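Local coordinates for hypothetical protein (Nostoc punctiforme, PDB 2O62) that is of unknown function but belongs to the DUF3598 family, whose members are related to the calycin beta-barrel proteins, at residues Leu52-Ser55 with Asp59-Arg62. Numbering follows the deposited sequence. Where two conformers were deposited one is given.
Sequences LSRS and DVIR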
ATOM      1  N   LEU A  52      -5.426  -0.745  20.642  1.00 24.85           N
ATOM      2  CA  LEU A  52      -4.083  -0.380  20.210  1.00 25.30           C
ATOM      3  C   LEU A  52      -3.269   0.182  21.381  1.00 24.65           C
ATOM      4  O   LEU A  52      -3.582   1.247  21.946  1.00 23.25           O
ATOM      5  CB  LEU A  52      -4.123   0.616  19.061  1.00 24.96           C
ATOM      6  CG  LEU A  52      -2.776   1.180  18.581  1.00 24.63           C
ATOM      7  CD1 LEU A  52      -1.874   0.096  18.084  1.00 23.48           C
ATOM      8  CD2 LEU A  52      -2.996   2.198  17.506  1.00 25.63           C
ATOM      9  N   SER A  53      -2.245  -0.577  21.772  1.00 25.31           N
ATOM     10  CA  SER A  53      -1.269  -0.129  22.771  1.00 25.08           C
ATOM     11  C   SER A  53       0.024   0.227  22.036  1.00 24.89           C
ATOM     12  O   SER A  53       0.507  -0.548  21.218  1.00 24.01           O
ATOM     13  CB  SER A  53      -0.991  -1.231  23.788  1.00 25.75           C
ATOM     14  OG  SER A  53      -2.178  -1.651  24.399  1.00 27.55           O
ATOM     15  N   ARG A  54       0.565   1.412  22.319  1.00 24.31           N
ATOM     16  CA  ARG A  54       1.895   1.808  21.813  1.00 24.21           C
ATOM     17  C   ARG A  54       2.800   2.280  22.961  1.00 24.31           C
ATOM     18  O   ARG A  54       2.340   2.883  23.934  1.00 24.48           O
ATOM     19  CB  ARG A  54       1.787   2.904  20.747  1.00 24.56           C
ATOM     20  CG  ARG A  54       1.258   2.407  19.402  1.00 26.48           C
ATOM     21  CD  ARG A  54       0.746   3.513  18.535  1.00 30.06           C
ATOM     22  NE  ARG A  54      -0.287   4.237  19.247  1.00 31.82           N
ATOM     23  CZ  ARG A  54      -0.944   5.290  18.774  1.00 36.35           C
ATOM     24  NH1 ARG A  54      -0.719   5.734  17.553  1.00 39.68           N
ATOM     25  NH2 ARG A  54      -1.865   5.889  19.531  1.00 38.27           N
ATOM     26  N   SER A  55       4.091   1.995  22.858  1.00 24.08           N
ATOM     27  CA  SER A  55       5.016   2.302  23.944  0.50 23.49           C
ATOM     28  C   SER A  55       5.044   3.810  24.239  1.00 24.05           C
ATOM     29  O   SER A  55       5.262   4.611  23.342  1.00 24.34           O
ATOM     30  CB  SER A  55       6.417   1.803  23.599  0.50 22.67           C
ATOM     31  OG  SER A  55       7.280   1.877  24.712  0.50 16.92           O
ATOM     32  N   ASP A  59      -3.507   3.771  25.691  1.00 29.22           N
ATOM     33  CA  ASP A  59      -4.217   2.822  24.843  1.00 29.66           C
ATOM     34  C   ASP A  59      -5.297   3.542  24.034  1.00 29.86           C
ATOM     35  O   ASP A  59      -5.825   4.569  24.459  1.00 30.01           O
ATOM     36  CB  ASP A  59      -4.891   1.728  25.664  1.00 29.67           C
ATOM     37  CG  ASP A  59      -3.910   0.715  26.231  1.00 32.09           C
ATOM     38  OD1 ASP A  59      -2.721   0.672  25.823  1.00 33.75           O
ATOM     39  OD2 ASP A  59      -4.340  -0.062  27.110  1.00 35.89           O
ATOM     40  N   VAL A  60      -5.581   3.016  22.843  1.00 29.08           N
ATOM     41  CA  VAL A  60      -6.692   3.465  22.026  1.00 29.01           C
ATOM     42  C   VAL A  60      -7.665   2.294  21.893  1.00 28.75           C
ATOM     43  O   VAL A  60      -7.261   1.192  21.507  1.00 26.77           O
ATOM     44  CB  VAL A  60      -6.193   3.913  20.647  1.00 29.62           C
ATOM     45  CG1 VAL A  60      -7.347   4.088  19.649  1.00 30.60           C
ATOM     46  CG2 VAL A  60      -5.361   5.205  20.790  1.00 31.86           C
ATOM     47  N   ILE A  61      -8.927   2.510  22.259  1.00 27.78           N
ATOM     48  CA  ILE A  61      -9.918   1.450  22.161  1.00 28.77           C
ATOM     49  C   ILE A  61     -11.022   1.937  21.277  1.00 28.57           C
ATOM     50  O   ILE A  61     -11.528   3.004  21.518  1.00 29.05           O
ATOM     51  CB  ILE A  61     -10.509   1.067  23.517  1.00 28.79           C
ATOM     52  CG1 ILE A  61      -9.370   0.569  24.439  1.00 30.11           C
ATOM     53  CG2 ILE A  61     -11.596  -0.021  23.305  1.00 30.13           C
ATOM     54  CD1 ILE A  61      -9.724   0.422  25.887  1.00 33.04           C
ATOM     55  N   ARG A  62     -11.372   1.161  20.256  1.00 28.67           N
ATOM     56  CA  ARG A  62     -12.439   1.515  19.293  1.00 29.60           C
ATOM     57  C   ARG A  62     -13.297   0.284  19.088  1.00 29.52           C
ATOM     58  O   ARG A  62     -12.807  -0.842  19.194  1.00 29.18           O
ATOM     59  CB  ARG A  62     -11.878   1.915  17.927  1.00 29.11           C
ATOM     60  CG  ARG A  62     -10.991   3.152  17.906  1.00 31.10           C
ATOM     61  CD  ARG A  62     -10.217   3.242  16.579  1.00 34.04           C
ATOM     62  NE  ARG A  62     -11.101   3.550  15.452  1.00 38.60           N
ATOM     63  CZ  ARG A  62     -10.733   3.610  14.164  1.00 41.16           C
ATOM     64  NH1 ARG A  62      -9.468   3.374  13.785  1.00 42.26           N
ATOM     65  NH2 ARG A  62     -11.652   3.899  13.240  1.00 40.45           N
TER
HETATM   66  O   HOH W   1      -0.516   2.097  25.004  1.00 22.56           O
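Leu52 and Val60 pair as an antiparallel hydrogen-bonded couple at the turn end of the hairpin formed by strands 47-54 and 60-64. Leu52 N donates to Val60 O at 2.8 Å, nearly straight (164°) and in the carbonyl plane; the return bond, Val60 N to Leu52 O, has the same length, with the donor tilted 17° from that plane. Leu52 O also receives a CA-H...O contact from Asp59 CA at 3.4 Å. On the face that these two residues share, Leu52 CB lies 4.2 Å from Val60 CB. Arg54 bends in mid-chain, which carries its guanidinium back over Leu52, with CD2 of Leu52 above one face, offset toward the rim, and NH2 of Arg54 3.8 Å from Val60 CG2.

The other face holds a polar bridge. Ser53 OG, set beside its own backbone N by a chi1 of -56°, donates to Asp59 OD1 at 2.8 Å, approaching from above the carboxylate plane. The same oxygen accepts a hydrogen bond from a water that in turn accepts from Arg54 N, so one solvent molecule joins OD1 to the Arg54 amide, where the strands no longer pair directly. With the hydroxyl of Ser53 replaced by the methyl group of an alanine, the Asp59 carboxylate would probably lose this donor and be freer to turn, leaving its hold on the water less firm.

Further out, backbone bonds tie Ser53 to Arg36 and Ser55 to Ser34 of strand 29-42, while Leu52 packs on Leu37. Strand 47-54 is thus held on both flanks, and strand 60-64 forms an outer edge of the N-terminal sheet. Where direct backbone pairing ends, side-chain and water-mediated bonds continue the link between the strands toward the turn, and the carboxylate charge is probably moderated by its two donors.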